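Local coordinates for protein triabin (Triatoma pallidipennis, PDB 1AVG) that inhibits thrombin by forming a non-covalent one-to-one complex with it, suppressing platelet aggregation and fibrin formation in the host while barely affecting thrombin's amidolytic activity, at residues E18-N22 with G23-L27. Residues are numbered along the deposited sequence; the frame is centred on the assembly and turned at random.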
# COMPACT_ATOMS: atom_id res chain seq x y z
N GLU C 18 -26.56 -1.06 9.98
CA GLU C 18 -27.56 -1.46 9.00
C GLU C 18 -27.16 -1.32 7.54
O GLU C 18 -27.85 -1.83 6.66
CB GLU C 18 -28.91 -0.79 9.27
CG GLU C 18 -30.11 -1.65 8.85
CD GLU C 18 -30.06 -3.08 9.40
OE1 GLU C 18 -29.70 -3.28 10.58
OE2 GLU C 18 -30.38 -4.02 8.63
N GLU C 19 -26.07 -0.61 7.27
CA GLU C 19 -25.60 -0.49 5.89
C GLU C 19 -24.80 -1.74 5.62
O GLU C 19 -24.69 -2.21 4.48
CB GLU C 19 -24.73 0.76 5.69
CG GLU C 19 -25.51 2.03 5.40
CD GLU C 19 -24.62 3.17 4.93
OE1 GLU C 19 -23.86 3.73 5.75
OE2 GLU C 19 -24.67 3.51 3.73
N PHE C 20 -24.22 -2.30 6.69
CA PHE C 20 -23.45 -3.51 6.55
C PHE C 20 -24.34 -4.74 6.58
O PHE C 20 -24.26 -5.57 5.69
CB PHE C 20 -22.40 -3.64 7.64
CG PHE C 20 -21.58 -4.89 7.51
CD1 PHE C 20 -22.06 -6.11 8.00
CD2 PHE C 20 -20.37 -4.87 6.83
CE1 PHE C 20 -21.35 -7.28 7.80
CE2 PHE C 20 -19.65 -6.04 6.63
CZ PHE C 20 -20.15 -7.25 7.11
N PHE C 21 -25.12 -4.89 7.65
CA PHE C 21 -26.01 -6.04 7.77
C PHE C 21 -27.21 -5.90 6.86
O PHE C 21 -28.35 -5.74 7.31
CB PHE C 21 -26.41 -6.29 9.22
CG PHE C 21 -25.27 -6.64 10.09
CD1 PHE C 21 -24.62 -7.86 9.93
CD2 PHE C 21 -24.80 -5.75 11.04
CE1 PHE C 21 -23.51 -8.18 10.71
CE2 PHE C 21 -23.69 -6.06 11.82
CZ PHE C 21 -23.05 -7.28 11.66
N ASN C 22 -26.93 -5.99 5.58
CA ASN C 22 -27.91 -5.88 4.53
C ASN C 22 -27.22 -6.40 3.29
O ASN C 22 -26.09 -6.02 3.00
CB ASN C 22 -28.30 -4.41 4.34
CG ASN C 22 -29.27 -4.21 3.19
OD1 ASN C 22 -30.20 -5.00 2.99
ND2 ASN C 22 -29.07 -3.14 2.43
N GLY C 23 -27.85 -7.35 2.60
CA GLY C 23 -27.26 -7.89 1.39
C GLY C 23 -26.38 -9.12 1.56
O GLY C 23 -26.52 -9.90 2.51
N THR C 24 -25.47 -9.29 0.61
CA THR C 24 -24.56 -10.43 0.59
C THR C 24 -23.10 -9.99 0.54
O THR C 24 -22.74 -9.07 -0.19
CB THR C 24 -24.85 -11.34 -0.63
OG1 THR C 24 -26.24 -11.71 -0.64
CG2 THR C 24 -23.99 -12.60 -0.59
N TRP C 25 -22.28 -10.64 1.36
CA TRP C 25 -20.85 -10.38 1.43
C TRP C 25 -20.21 -11.74 1.21
O TRP C 25 -20.72 -12.75 1.69
CB TRP C 25 -20.45 -9.88 2.81
CG TRP C 25 -20.91 -8.50 3.15
CD1 TRP C 25 -21.99 -8.16 3.92
CD2 TRP C 25 -20.26 -7.26 2.81
NE1 TRP C 25 -22.04 -6.80 4.09
CE2 TRP C 25 -20.98 -6.22 3.43
CE3 TRP C 25 -19.12 -6.94 2.06
CZ2 TRP C 25 -20.61 -4.88 3.31
CZ3 TRP C 25 -18.75 -5.60 1.95
CH2 TRP C 25 -19.49 -4.59 2.57
N TYR C 26 -19.13 -11.77 0.45
CA TYR C 26 -18.40 -13.00 0.19
C TYR C 26 -17.09 -12.90 0.94
O TYR C 26 -16.45 -11.86 0.93
CB TYR C 26 -18.16 -13.16 -1.31
CG TYR C 26 -19.42 -13.47 -2.08
CD1 TYR C 26 -20.24 -12.46 -2.56
CD2 TYR C 26 -19.76 -14.79 -2.37
CE1 TYR C 26 -21.38 -12.75 -3.30
CE2 TYR C 26 -20.89 -15.10 -3.11
CZ TYR C 26 -21.69 -14.07 -3.57
OH TYR C 26 -22.79 -14.39 -4.35
N LEU C 27 -16.69 -13.98 1.59
CA LEU C 27 -15.47 -13.98 2.38
C LEU C 27 -14.62 -15.22 2.11
O LEU C 27 -15.00 -16.34 2.47
CB LEU C 27 -15.86 -13.87 3.85
CG LEU C 27 -14.96 -14.32 5.00
CD1 LEU C 27 -13.67 -13.54 5.04
CD2 LEU C 27 -15.73 -14.13 6.28
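Phe20 and Trp25, five residues apart along one continuous piece of chain, meet through both a hydrogen bond and an offset stack. The bond runs from Trp25 NE1 to Phe20 O, 3.0 Å long and nearly straight at 171° about the hydrogen. The acceptor lies essentially in the indole plane, whereas the donor sits moderately tilted from the plane of the carbonyl. For the stack, the evidence is a separation of 4.1 Å between the centroids of the phenyl and the five-membered indole ring, with the planes only 14° apart. Trp25 NE1 lies over the middle of the Phe20 face, while Phe20 CE2 lies over one face of the indole, 3.5 Å from Trp25 CE2. With CG anti to the backbone nitrogen (chi1 -180°), the Phe20 ring is set on the side of its own carbonyl carbon. The same residue thus offers the indole two contacts, a carbonyl for the N-H and a ring for the face. In the calycin fold of triabin, this turn links the short helix 17-20 to the first barrel strand, 24-28; a tryptophan near the start of that strand, with one residue, Thr24, between Gly23 and Trp25, matches the Gly-X-Trp signature of lipocalins. Arg129 makes a cation-pi contact with Trp25 and also hydrogen-bonds to Asn22 O and Thr24 O, which recalls the conserved lipocalin arginine that packs on this tryptophan. Phe98 meets Phe20 edge-to-face. Looser packing is confined to the solvent side of the turn. Phe21 centres an inverse gamma turn whose bond from Asn22 N to Phe20 O is weak. Although its carbonyl is held by Arg129, Asn22 has an exposed side chain: the bond from CA to CB points away from residues 23-27, and CB merely grazes Gly23 N at 3.4 Å.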